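Cyclodipeptide synthase, BtCDPS (Bacillus thermoamylovorans, PDB 6ZTU) probably makes cyclic dipeptides by aminoacyl transfer, joining two amino acids that enzymes of this family normally take from aminoacyl-tRNAs. Local coordinates at residues P182-G187 against R202-G207; V12-L15 against C19-I22; I130-K135 against E214-M219. All blocks are in the same frame, centred on the assembly; numbering follows the deposited sequence.

Contact 1 (P182-G187 against R202-G207)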
ATOM      1  N   PRO A 182      -3.294   4.389  -7.222  1.00 21.40           N
ATOM      2  CA  PRO A 182      -3.360   3.608  -8.467  1.00 19.36           C
ATOM      3  C   PRO A 182      -2.977   2.149  -8.287  1.00 19.11           C
ATOM      4  O   PRO A 182      -3.462   1.307  -9.055  1.00 20.12           O
ATOM      5  CB  PRO A 182      -2.385   4.340  -9.403  1.00 18.90           C
ATOM      6  CG  PRO A 182      -2.409   5.757  -8.913  1.00 20.22           C
ATOM      7  CD  PRO A 182      -2.487   5.617  -7.404  1.00 18.51           C
ATOM      8  N   PHE A 183      -2.132   1.817  -7.302  1.00 18.97           N
ATOM      9  CA  PHE A 183      -1.780   0.413  -7.091  1.00 19.22           C
ATOM     10  C   PHE A 183      -2.894  -0.364  -6.401  1.00 21.86           C
ATOM     11  O   PHE A 183      -3.036  -1.562  -6.656  1.00 21.22           O
ATOM     12  CB  PHE A 183      -0.474   0.294  -6.303  1.00 20.41           C
ATOM     13  CG  PHE A 183       0.718   0.634  -7.132  1.00 19.34           C
ATOM     14  CD1 PHE A 183       1.279  -0.331  -7.958  1.00 20.39           C
ATOM     15  CD2 PHE A 183       1.219   1.923  -7.164  1.00 22.13           C
ATOM     16  CE1 PHE A 183       2.350  -0.018  -8.770  1.00 22.21           C
ATOM     17  CE2 PHE A 183       2.296   2.228  -7.971  1.00 24.86           C
ATOM     18  CZ  PHE A 183       2.844   1.258  -8.773  1.00 22.01           C
ATOM     19  N   PHE A 184      -3.690   0.295  -5.546  1.00 19.41           N
ATOM     20  CA  PHE A 184      -4.896  -0.330  -5.004  1.00 21.18           C
ATOM     21  C   PHE A 184      -5.902  -0.629  -6.106  1.00 21.03           C
ATOM     22  O   PHE A 184      -6.648  -1.611  -6.030  1.00 21.47           O
ATOM     23  CB  PHE A 184      -5.590   0.594  -3.991  1.00 21.84           C
ATOM     24  CG  PHE A 184      -4.848   0.821  -2.693  1.00 20.60           C
ATOM     25  CD1 PHE A 184      -3.639   1.504  -2.657  1.00 21.75           C
ATOM     26  CD2 PHE A 184      -5.423   0.422  -1.483  1.00 23.11           C
ATOM     27  CE1 PHE A 184      -3.001   1.746  -1.443  1.00 24.47           C
ATOM     28  CE2 PHE A 184      -4.789   0.668  -0.262  1.00 24.97           C
ATOM     29  CZ  PHE A 184      -3.574   1.335  -0.247  1.00 26.43           C
ATOM     30  N   LEU A 185      -6.001   0.262  -7.097  1.00 19.81           N
ATOM     31  CA  LEU A 185      -7.036   0.182  -8.115  1.00 19.13           C
ATOM     32  C   LEU A 185      -6.636  -0.701  -9.287  1.00 23.08           C
ATOM     33  O   LEU A 185      -7.486  -1.400  -9.856  1.00 23.85           O
ATOM     34  CB  LEU A 185      -7.368   1.580  -8.648  1.00 19.62           C
ATOM     35  CG  LEU A 185      -7.914   2.568  -7.619  1.00 20.82           C
ATOM     36  CD1 LEU A 185      -7.958   3.967  -8.211  1.00 22.63           C
ATOM     37  CD2 LEU A 185      -9.297   2.104  -7.175  1.00 23.01           C
ATOM     38  N   SER A 186      -5.345  -0.689  -9.645  1.00 20.38           N
ATOM     39  CA  SER A 186      -4.916  -1.303 -10.900  1.00 21.19           C
ATOM     40  C   SER A 186      -3.475  -1.808 -10.851  1.00 22.01           C
ATOM     41  O   SER A 186      -2.784  -1.777 -11.875  1.00 23.27           O
ATOM     42  CB  SER A 186      -5.052  -0.303 -12.064  1.00 23.17           C
ATOM     43  OG  SER A 186      -6.380   0.213 -12.169  1.00 25.12           O
ATOM     44  N   GLY A 187      -3.008  -2.301  -9.697  1.00 21.88           N
ATOM     45  CA  GLY A 187      -1.609  -2.707  -9.582  1.00 19.96           C
ATOM     46  C   GLY A 187      -1.192  -3.784 -10.575  1.00 21.94           C
ATOM     47  O   GLY A 187      -0.093  -3.722 -11.134  1.00 22.18           O
ATOM     48  N   ARG A 202      -4.554  -4.362   7.275  1.00 25.56           N
ATOM     49  CA  ARG A 202      -5.704  -3.624   7.757  1.00 28.89           C
ATOM     50  C   ARG A 202      -6.755  -3.550   6.666  1.00 29.91           C
ATOM     51  O   ARG A 202      -6.430  -3.592   5.476  1.00 26.21           O
ATOM     52  CB  ARG A 202      -5.294  -2.213   8.207  1.00 31.42           C
ATOM     53  CG  ARG A 202      -4.306  -2.214   9.382  1.00 36.08           C
ATOM     54  CD  ARG A 202      -4.986  -2.260  10.762  1.00 45.92           C
ATOM     55  NE  ARG A 202      -6.161  -1.382  10.853  1.00 54.42           N
ATOM     56  CZ  ARG A 202      -7.345  -1.755  11.338  1.00 56.25           C
ATOM     57  NH1 ARG A 202      -7.531  -3.003  11.773  1.00 55.36           N
ATOM     58  NH2 ARG A 202      -8.346  -0.887  11.382  1.00 57.35           N
ATOM     59  N   PRO A 203      -8.033  -3.469   7.032  1.00 30.60           N
ATOM     60  CA  PRO A 203      -9.080  -3.274   6.025  1.00 28.43           C
ATOM     61  C   PRO A 203      -8.877  -1.969   5.274  1.00 28.09           C
ATOM     62  O   PRO A 203      -8.239  -1.030   5.757  1.00 32.92           O
ATOM     63  CB  PRO A 203     -10.378  -3.240   6.845  1.00 29.80           C
ATOM     64  CG  PRO A 203     -10.030  -3.828   8.163  1.00 33.95           C
ATOM     65  CD  PRO A 203      -8.576  -3.546   8.402  1.00 30.92           C
ATOM     66  N   TRP A 204      -9.443  -1.913   4.077  1.00 27.58           N
ATOM     67  CA  TRP A 204      -9.422  -0.714   3.242  1.00 25.28           C
ATOM     68  C   TRP A 204     -10.860  -0.228   3.086  1.00 26.08           C
ATOM     69  O   TRP A 204     -11.604  -0.721   2.229  1.00 26.11           O
ATOM     70  CB  TRP A 204      -8.753  -1.025   1.902  1.00 23.45           C
ATOM     71  CG  TRP A 204      -8.690   0.130   0.943  1.00 24.01           C
ATOM     72  CD1 TRP A 204      -8.525   1.458   1.245  1.00 24.86           C
ATOM     73  CD2 TRP A 204      -8.809   0.053  -0.477  1.00 24.75           C
ATOM     74  NE1 TRP A 204      -8.528   2.208   0.089  1.00 24.34           N
ATOM     75  CE2 TRP A 204      -8.704   1.368  -0.982  1.00 22.38           C
ATOM     76  CE3 TRP A 204      -8.979  -1.009  -1.379  1.00 24.97           C
ATOM     77  CZ2 TRP A 204      -8.783   1.649  -2.340  1.00 24.27           C
ATOM     78  CZ3 TRP A 204      -9.050  -0.720  -2.731  1.00 24.99           C
ATOM     79  CH2 TRP A 204      -8.969   0.597  -3.196  1.00 22.17           C
ATOM     80  N   LYS A 205     -11.238   0.760   3.912  1.00 24.77           N
ATOM     81  CA  LYS A 205     -12.622   1.233   3.965  1.00 29.68           C
ATOM     82  C   LYS A 205     -13.078   1.822   2.635  1.00 27.84           C
ATOM     83  O   LYS A 205     -14.201   1.563   2.185  1.00 26.56           O
ATOM     84  CB  LYS A 205     -12.768   2.272   5.085  1.00 33.67           C
ATOM     85  CG  LYS A 205     -14.185   2.742   5.367  1.00 40.03           C
ATOM     86  CD  LYS A 205     -15.222   1.637   5.160  1.00 44.66           C
ATOM     87  CE  LYS A 205     -16.617   2.215   4.979  1.00 51.86           C
ATOM     88  NZ  LYS A 205     -17.485   1.335   4.151  1.00 54.05           N
ATOM     89  N   LEU A 206     -12.233   2.644   2.002  1.00 24.62           N
ATOM     90  CA  LEU A 206     -12.586   3.180   0.697  1.00 23.95           C
ATOM     91  C   LEU A 206     -12.774   2.058  -0.312  1.00 24.18           C
ATOM     92  O   LEU A 206     -13.652   2.137  -1.181  1.00 24.32           O
ATOM     93  CB  LEU A 206     -11.509   4.159   0.226  1.00 22.51           C
ATOM     94  CG  LEU A 206     -11.572   4.646  -1.211  1.00 26.78           C
ATOM     95  CD1 LEU A 206     -12.932   5.238  -1.553  1.00 26.98           C
ATOM     96  CD2 LEU A 206     -10.464   5.675  -1.421  1.00 24.61           C
ATOM     97  N   GLY A 207     -11.971   0.995  -0.198  1.00 23.28           N
ATOM     98  CA  GLY A 207     -12.156  -0.145  -1.078  1.00 21.17           C
ATOM     99  C   GLY A 207     -13.522  -0.775  -0.924  1.00 23.72           C
ATOM    100  O   GLY A 207     -14.135  -1.195  -1.910  1.00 25.67           O
TER

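Contact 2 (V12-L15 against C19-I22)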
ATOM      1  N   VAL A  12      -6.292 -15.234   5.227  1.00 26.52           N
ATOM      2  CA  VAL A  12      -6.588 -14.226   4.214  1.00 24.85           C
ATOM      3  C   VAL A  12      -8.059 -13.842   4.289  1.00 26.28           C
ATOM      4  O   VAL A  12      -8.936 -14.717   4.307  1.00 27.23           O
ATOM      5  CB  VAL A  12      -6.223 -14.751   2.814  1.00 28.30           C
ATOM      6  CG1 VAL A  12      -6.756 -13.822   1.735  1.00 32.23           C
ATOM      7  CG2 VAL A  12      -4.716 -14.934   2.710  1.00 31.35           C
ATOM      8  N   VAL A  13      -8.333 -12.539   4.332  1.00 22.15           N
ATOM      9  CA  VAL A  13      -9.704 -12.026   4.287  1.00 23.96           C
ATOM     10  C   VAL A  13      -9.872 -11.166   3.039  1.00 26.49           C
ATOM     11  O   VAL A  13      -9.335 -10.051   2.988  1.00 24.22           O
ATOM     12  CB  VAL A  13     -10.047 -11.229   5.555  1.00 25.31           C
ATOM     13  CG1 VAL A  13     -11.492 -10.768   5.489  1.00 27.52           C
ATOM     14  CG2 VAL A  13      -9.850 -12.101   6.801  1.00 28.11           C
ATOM     15  N   PRO A  14     -10.583 -11.632   2.017  1.00 26.69           N
ATOM     16  CA  PRO A  14     -10.690 -10.862   0.776  1.00 24.84           C
ATOM     17  C   PRO A  14     -11.650  -9.694   0.919  1.00 25.08           C
ATOM     18  O   PRO A  14     -12.616  -9.741   1.682  1.00 24.44           O
ATOM     19  CB  PRO A  14     -11.232 -11.889  -0.222  1.00 24.45           C
ATOM     20  CG  PRO A  14     -12.132 -12.736   0.642  1.00 26.79           C
ATOM     21  CD  PRO A  14     -11.351 -12.887   1.942  1.00 29.48           C
ATOM     22  N   LEU A  15     -11.371  -8.635   0.154  1.00 22.44           N
ATOM     23  CA  LEU A  15     -12.250  -7.468   0.149  1.00 23.16           C
ATOM     24  C   LEU A  15     -13.597  -7.787  -0.491  1.00 25.10           C
ATOM     25  O   LEU A  15     -14.638  -7.302  -0.033  1.00 26.88           O
ATOM     26  CB  LEU A  15     -11.563  -6.303  -0.570  1.00 21.26           C
ATOM     27  CG  LEU A  15     -12.405  -5.065  -0.894  1.00 25.67           C
ATOM     28  CD1 LEU A  15     -12.851  -4.341   0.376  1.00 27.17           C
ATOM     29  CD2 LEU A  15     -11.663  -4.126  -1.857  1.00 24.62           C
ATOM     30  N   CYS A  19     -12.055 -10.508  -5.351  1.00 24.83           N
ATOM     31  CA  CYS A  19     -10.709 -10.557  -4.790  1.00 24.60           C
ATOM     32  C   CYS A  19     -10.368 -11.974  -4.351  1.00 28.84           C
ATOM     33  O   CYS A  19      -9.224 -12.429  -4.496  1.00 26.58           O
ATOM     34  CB  CYS A  19     -10.575  -9.586  -3.610  1.00 25.96           C
ATOM     35  SG  CYS A  19     -11.085  -7.896  -3.934  1.00 25.72           S
ATOM     36  N   GLU A  20     -11.361 -12.691  -3.824  1.00 26.97           N
ATOM     37  CA  GLU A  20     -11.143 -14.070  -3.408  1.00 27.90           C
ATOM     38  C   GLU A  20     -10.772 -14.952  -4.594  1.00 27.83           C
ATOM     39  O   GLU A  20      -9.894 -15.811  -4.480  1.00 28.81           O
ATOM     40  CB  GLU A  20     -12.396 -14.609  -2.722  1.00 27.02           C
ATOM     41  CG  GLU A  20     -12.253 -16.025  -2.216  1.00 30.09           C
ATOM     42  CD  GLU A  20     -13.524 -16.518  -1.552  1.00 34.63           C
ATOM     43  OE1 GLU A  20     -14.631 -16.150  -2.008  1.00 35.50           O
ATOM     44  OE2 GLU A  20     -13.412 -17.264  -0.561  1.00 39.70           O
ATOM     45  N   LYS A  21     -11.447 -14.757  -5.733  1.00 28.41           N
ATOM     46  CA  LYS A  21     -11.127 -15.530  -6.932  1.00 29.23           C
ATOM     47  C   LYS A  21      -9.699 -15.260  -7.380  1.00 31.15           C
ATOM     48  O   LYS A  21      -8.940 -16.188  -7.693  1.00 30.62           O
ATOM     49  CB  LYS A  21     -12.111 -15.204  -8.059  1.00 32.44           C
ATOM     50  CG  LYS A  21     -13.548 -15.641  -7.797  1.00 41.03           C
ATOM     51  CD  LYS A  21     -14.524 -14.965  -8.750  1.00 43.43           C
ATOM     52  CE  LYS A  21     -15.833 -15.739  -8.821  1.00 53.11           C
ATOM     53  NZ  LYS A  21     -15.604 -17.210  -8.997  1.00 54.64           N
ATOM     54  N   ILE A  22      -9.308 -13.982  -7.407  1.00 25.47           N
ATOM     55  CA  ILE A  22      -7.957 -13.633  -7.835  1.00 26.05           C
ATOM     56  C   ILE A  22      -6.931 -14.198  -6.867  1.00 25.30           C
ATOM     57  O   ILE A  22      -5.879 -14.704  -7.271  1.00 26.87           O
ATOM     58  CB  ILE A  22      -7.822 -12.106  -7.977  1.00 23.99           C
ATOM     59  CG1 ILE A  22      -8.744 -11.616  -9.087  1.00 27.90           C
ATOM     60  CG2 ILE A  22      -6.365 -11.729  -8.225  1.00 23.54           C
ATOM     61  CD1 ILE A  22      -8.932 -10.105  -9.108  1.00 25.87           C
TER

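Contact 3 (I130-K135 against E214-M219)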
ATOM      1  N   ILE A 130      -7.056  11.967  -9.239  1.00 20.09           N
ATOM      2  CA  ILE A 130      -6.988  13.397  -8.952  1.00 21.19           C
ATOM      3  C   ILE A 130      -8.244  14.104  -9.441  1.00 25.26           C
ATOM      4  O   ILE A 130      -8.746  15.026  -8.791  1.00 25.04           O
ATOM      5  CB  ILE A 130      -5.721  13.988  -9.592  1.00 24.66           C
ATOM      6  CG1 ILE A 130      -4.494  13.533  -8.814  1.00 26.90           C
ATOM      7  CG2 ILE A 130      -5.816  15.507  -9.675  1.00 31.32           C
ATOM      8  CD1 ILE A 130      -3.207  13.777  -9.562  1.00 32.77           C
ATOM      9  N   TYR A 131      -8.764  13.690 -10.596  1.00 25.06           N
ATOM     10  CA  TYR A 131      -9.977  14.296 -11.132  1.00 26.24           C
ATOM     11  C   TYR A 131     -11.151  14.110 -10.173  1.00 25.67           C
ATOM     12  O   TYR A 131     -11.852  15.071  -9.830  1.00 24.63           O
ATOM     13  CB  TYR A 131     -10.290  13.693 -12.500  1.00 26.02           C
ATOM     14  CG  TYR A 131     -11.572  14.204 -13.098  1.00 27.55           C
ATOM     15  CD1 TYR A 131     -11.585  15.356 -13.872  1.00 28.71           C
ATOM     16  CD2 TYR A 131     -12.778  13.551 -12.870  1.00 26.06           C
ATOM     17  CE1 TYR A 131     -12.760  15.836 -14.425  1.00 29.65           C
ATOM     18  CE2 TYR A 131     -13.959  14.026 -13.419  1.00 28.83           C
ATOM     19  CZ  TYR A 131     -13.940  15.168 -14.191  1.00 30.32           C
ATOM     20  OH  TYR A 131     -15.114  15.646 -14.740  1.00 30.54           O
ATOM     21  N   TYR A 132     -11.371  12.885  -9.709  1.00 22.75           N
ATOM     22  CA  TYR A 132     -12.504  12.676  -8.811  1.00 22.91           C
ATOM     23  C   TYR A 132     -12.240  13.225  -7.414  1.00 24.12           C
ATOM     24  O   TYR A 132     -13.196  13.586  -6.711  1.00 24.48           O
ATOM     25  CB  TYR A 132     -12.878  11.190  -8.800  1.00 21.43           C
ATOM     26  CG  TYR A 132     -13.598  10.842 -10.094  1.00 23.81           C
ATOM     27  CD1 TYR A 132     -14.898  11.288 -10.323  1.00 26.82           C
ATOM     28  CD2 TYR A 132     -12.958  10.146 -11.112  1.00 22.51           C
ATOM     29  CE1 TYR A 132     -15.549  11.026 -11.518  1.00 26.41           C
ATOM     30  CE2 TYR A 132     -13.610   9.875 -12.310  1.00 23.17           C
ATOM     31  CZ  TYR A 132     -14.906  10.320 -12.498  1.00 27.14           C
ATOM     32  OH  TYR A 132     -15.574  10.067 -13.676  1.00 29.78           O
ATOM     33  N   PHE A 133     -10.972  13.325  -6.994  1.00 22.56           N
ATOM     34  CA  PHE A 133     -10.685  14.012  -5.741  1.00 24.05           C
ATOM     35  C   PHE A 133     -11.129  15.467  -5.813  1.00 24.42           C
ATOM     36  O   PHE A 133     -11.625  16.027  -4.829  1.00 26.86           O
ATOM     37  CB  PHE A 133      -9.188  13.937  -5.414  1.00 22.94           C
ATOM     38  CG  PHE A 133      -8.810  14.644  -4.141  1.00 21.62           C
ATOM     39  CD1 PHE A 133      -8.908  13.999  -2.929  1.00 22.27           C
ATOM     40  CD2 PHE A 133      -8.380  15.964  -4.160  1.00 25.07           C
ATOM     41  CE1 PHE A 133      -8.573  14.631  -1.748  1.00 24.57           C
ATOM     42  CE2 PHE A 133      -8.041  16.610  -2.976  1.00 26.64           C
ATOM     43  CZ  PHE A 133      -8.133  15.938  -1.773  1.00 25.42           C
ATOM     44  N   GLU A 134     -10.939  16.099  -6.971  1.00 23.27           N
ATOM     45  CA  GLU A 134     -11.340  17.488  -7.157  1.00 26.45           C
ATOM     46  C   GLU A 134     -12.847  17.625  -7.324  1.00 28.57           C
ATOM     47  O   GLU A 134     -13.447  18.549  -6.765  1.00 31.79           O
ATOM     48  CB  GLU A 134     -10.640  18.082  -8.385  1.00 29.20           C
ATOM     49  CG  GLU A 134      -9.146  18.228  -8.259  1.00 41.28           C
ATOM     50  CD  GLU A 134      -8.536  18.890  -9.490  1.00 54.64           C
ATOM     51  OE1 GLU A 134      -9.246  19.690 -10.151  1.00 58.31           O
ATOM     52  OE2 GLU A 134      -7.358  18.598  -9.802  1.00 56.66           O
ATOM     53  N   LYS A 135     -13.479  16.701  -8.058  1.00 25.15           N
ATOM     54  CA  LYS A 135     -14.834  16.895  -8.570  1.00 25.82           C
ATOM     55  C   LYS A 135     -15.913  16.136  -7.807  1.00 26.93           C
ATOM     56  O   LYS A 135     -17.088  16.500  -7.926  1.00 28.80           O
ATOM     57  CB  LYS A 135     -14.911  16.481 -10.049  1.00 26.49           C
ATOM     58  CG  LYS A 135     -14.026  17.299 -10.994  1.00 28.53           C
ATOM     59  CD  LYS A 135     -14.601  18.676 -11.254  1.00 35.79           C
ATOM     60  CE  LYS A 135     -13.744  19.446 -12.250  1.00 41.90           C
ATOM     61  NZ  LYS A 135     -14.350  20.762 -12.584  1.00 53.89           N
ATOM     62  N   GLU A 214     -19.996   2.820  -5.327  1.00 27.28           N
ATOM     63  CA  GLU A 214     -20.351   4.152  -4.850  1.00 24.56           C
ATOM     64  C   GLU A 214     -19.652   5.286  -5.599  1.00 26.35           C
ATOM     65  O   GLU A 214     -19.979   6.456  -5.353  1.00 24.76           O
ATOM     66  CB  GLU A 214     -20.068   4.252  -3.345  1.00 27.40           C
ATOM     67  CG  GLU A 214     -21.036   3.382  -2.507  1.00 29.76           C
ATOM     68  CD  GLU A 214     -20.780   3.462  -1.021  1.00 34.66           C
ATOM     69  OE1 GLU A 214     -20.323   4.524  -0.543  1.00 38.08           O
ATOM     70  OE2 GLU A 214     -21.043   2.463  -0.321  1.00 33.93           O
ATOM     71  N   PHE A 215     -18.725   4.981  -6.513  1.00 25.03           N
ATOM     72  CA  PHE A 215     -17.978   6.008  -7.227  1.00 22.14           C
ATOM     73  C   PHE A 215     -17.811   5.627  -8.687  1.00 25.57           C
ATOM     74  O   PHE A 215     -17.954   4.464  -9.068  1.00 25.43           O
ATOM     75  CB  PHE A 215     -16.569   6.220  -6.652  1.00 22.99           C
ATOM     76  CG  PHE A 215     -16.536   6.400  -5.177  1.00 22.35           C
ATOM     77  CD1 PHE A 215     -16.792   7.642  -4.619  1.00 22.14           C
ATOM     78  CD2 PHE A 215     -16.204   5.345  -4.342  1.00 24.97           C
ATOM     79  CE1 PHE A 215     -16.738   7.825  -3.264  1.00 22.80           C
ATOM     80  CE2 PHE A 215     -16.156   5.531  -2.971  1.00 27.59           C
ATOM     81  CZ  PHE A 215     -16.417   6.772  -2.437  1.00 26.02           C
ATOM     82  N   TYR A 216     -17.458   6.628  -9.495  1.00 25.08           N
ATOM     83  CA  TYR A 216     -17.017   6.345 -10.848  1.00 26.82           C
ATOM     84  C   TYR A 216     -15.612   5.776 -10.853  1.00 27.71           C
ATOM     85  O   TYR A 216     -15.235   5.122 -11.828  1.00 33.66           O
ATOM     86  CB  TYR A 216     -17.110   7.600 -11.712  1.00 26.11           C
ATOM     87  CG  TYR A 216     -18.551   7.959 -12.020  1.00 25.56           C
ATOM     88  CD1 TYR A 216     -19.396   7.040 -12.634  1.00 29.72           C
ATOM     89  CD2 TYR A 216     -19.065   9.202 -11.686  1.00 25.84           C
ATOM     90  CE1 TYR A 216     -20.712   7.356 -12.912  1.00 28.26           C
ATOM     91  CE2 TYR A 216     -20.375   9.522 -11.965  1.00 25.74           C
ATOM     92  CZ  TYR A 216     -21.193   8.592 -12.570  1.00 29.20           C
ATOM     93  OH  TYR A 216     -22.512   8.892 -12.852  1.00 30.48           O
ATOM     94  N   ILE A 217     -14.853   5.979  -9.772  1.00 26.70           N
ATOM     95  CA  ILE A 217     -13.603   5.250  -9.561  1.00 30.79           C
ATOM     96  C   ILE A 217     -13.919   3.783  -9.302  1.00 30.56           C
ATOM     97  O   ILE A 217     -14.697   3.454  -8.398  1.00 28.34           O
ATOM     98  CB  ILE A 217     -12.822   5.852  -8.379  1.00 27.48           C
ATOM     99  CG1 ILE A 217     -12.245   7.224  -8.735  1.00 29.37           C
ATOM    100  CG2 ILE A 217     -11.713   4.894  -7.895  1.00 28.31           C
ATOM    101  CD1 ILE A 217     -10.939   7.161  -9.479  1.00 31.42           C
ATOM    102  N   LYS A 218     -13.297   2.889 -10.077  1.00 30.27           N
ATOM    103  CA  LYS A 218     -13.464   1.449  -9.924  1.00 29.17           C
ATOM    104  C   LYS A 218     -12.102   0.768  -9.842  1.00 26.13           C
ATOM    105  O   LYS A 218     -11.120   1.237 -10.424  1.00 29.16           O
ATOM    106  CB  LYS A 218     -14.225   0.829 -11.109  1.00 30.88           C
ATOM    107  CG  LYS A 218     -15.716   1.087 -11.135  1.00 45.05           C
ATOM    108  CD  LYS A 218     -16.346   0.375 -12.327  1.00 50.59           C
ATOM    109  CE  LYS A 218     -16.343  -1.133 -12.132  1.00 45.69           C
ATOM    110  NZ  LYS A 218     -17.450  -1.773 -12.893  1.00 52.55           N
ATOM    111  N   MET A 219     -12.056  -0.358  -9.137  1.00 24.95           N
ATOM    112  CA  MET A 219     -10.913  -1.240  -9.275  1.00 21.50           C
ATOM    113  C   MET A 219     -10.986  -1.944 -10.624  1.00 24.94           C
ATOM    114  O   MET A 219     -12.069  -2.247 -11.136  1.00 27.56           O
ATOM    115  CB  MET A 219     -10.878  -2.271  -8.148  1.00 24.80           C
ATOM    116  CG  MET A 219     -10.565  -1.657  -6.786  1.00 27.96           C
ATOM    117  SD  MET A 219     -10.841  -2.794  -5.431  1.00 28.68           S
ATOM    118  CE  MET A 219      -9.556  -4.005  -5.766  1.00 22.72           C
TER

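Contact 1 (P182-G187 against R202-G207)
Phe184 drives one edge of its ring into a broad face of Trp204, and this aromatic pair accounts for most of the surface buried here. CD2 of Phe184 reaches deepest: it sits above the centre of the indole and comes within 3.5 Å of Trp204 CE2. The two planes are turned by 55°, a tilted edge-to-face stack, with the centroids of the Phe184 ring and the indole five-membered ring 4.7 Å apart. The benzylic methylene joins in too, since Phe184 CB lies 3.5 Å from Trp204 CH2 and the whole side chain slants across the indole. Trp204 occupies the N-cap position of helix 205-211, and CG anti to the backbone N (chi1 179°) folds its ring back over that helix start. Gly207 N therefore lies 3.3 Å above the opposite face of the Trp204 ring, which is clasped between helix 167-191 and the first turn of its own helix. In the Rossmann-like fold of cyclodipeptide synthases Trp204 lies just past strand 196-200, and Phe184 comes from the helix before that strand, beside the pocket where it touches the bound hexanediol. Leu185 approaches differently, its CD2 methyl meeting the indole near the ring plane, 4.3 Å from Trp204 CH2. Tyr225, Met219 and Met146 pack against Trp204 as well, while the backbone of Leu185 hydrogen-bonds to Ser220.

Contact 2 (V12-L15 against C19-I22)
Pro14 and Cys19 meet where the first strand turns into the helix that follows it. The dense part of the contact is on their inner side. Pro14 CB presses against the helix backbone, 3.7 Å from Glu20 N, and stands 4.1 Å from Cys19 CB. One residue further on, Leu15 CB rests 3.8 Å from Cys19 SG. The sulfur is there because chi1 of Cys19 (-52°) sets SG beside its own backbone N, which brings it against Leu15 CB. Leu15 offers Cys19 little more than its CB: chi1 of 170° swings its branched end away from the backbone N and on toward Trp204, Met219 and helix 205-211, and so links the turn to the protein interior. Cys19 itself is buried.

The outer side is looser and partly open to solvent. Here Pro14 and Glu20 run side by side in the same direction, with Pro14 CG 3.9 Å from Glu20 CB; of the glutamate side chain, the first methylene is what meets the ring. The rest of the Glu20 chain extends away, and its OE1 forms a salt bridge with Arg17 within the same helix. At the turn itself, Ser16 OG accepts a hydrogen bond from Cys19 N. This short beta-alpha connection belongs to the alternating architecture of the Rossmann-like fold: it joins edge strand 11-14, antiparallel to strand 223-229, to helix 17-25, which returns the chain to the middle of the sheet at strand 28-32.

Contact 3 (I130-K135 against E214-M219)
Tyr216 is the first residue of 214-219 to touch the helix, and it does so with the root of its side chain. Its CB lies against the phenol end of Tyr132, 3.5 Å from Tyr132 OH and 3.6 Å from Tyr132 CZ. Beyond CB the Tyr216 ring turns outward, brushing the other tyrosine obliquely with CD2 at 4.0 Å from Tyr132 CE1 before heading toward solvent. Ile217 follows and takes the inner half of the same ring. Its CG1 is set beside the backbone N (chi1 -71°), which brings the ethyl branch up to Tyr132: CG1 stands 3.8 Å from Tyr132 CD2, and the CD1 methyl is 4.0 Å from that same CD2. The two side chains slide past each other in opposite directions, so CG1 also comes to 4.0 Å from Tyr132 CB. On the other side of the Tyr132 ring its neighbour Tyr131 places CD2 over the centre, leaving the phenol wedged between its own helix and the loop. Deeper in, Phe139 of helix 137-157 touches both Tyr132 and Ile217, and Leu185 packs on Ile217. Tyr132 meets the loop mainly through ring carbons, and its OH touches a methylene on that side; between these two segments the fit is van der Waals packing, partly buried, and not charge pairing.

Overall arrangement
From the N terminus, contact 2 closes first, a short local loop in which edge strand 11-14 turns into helix 17-25. The chain then passes through strands 28-32, 58-63 and 110-112 and the helices between them before 130-135 opens contact 3, whose loop ends only at 214-219, ahead of the last strand. Contact 1, between 182-187 and 202-207, closes wholly within that loop. Contacts 1 and 3 share a packed boundary, with Leu206 on Phe215 and Phe184 O beside Met219 CE. Leu15 bridges contact 2 to both others, so the sheet edge, the helix beside the pocket and the 214-219 loop pack together, and that loop in turn meets the end of helix 120-135.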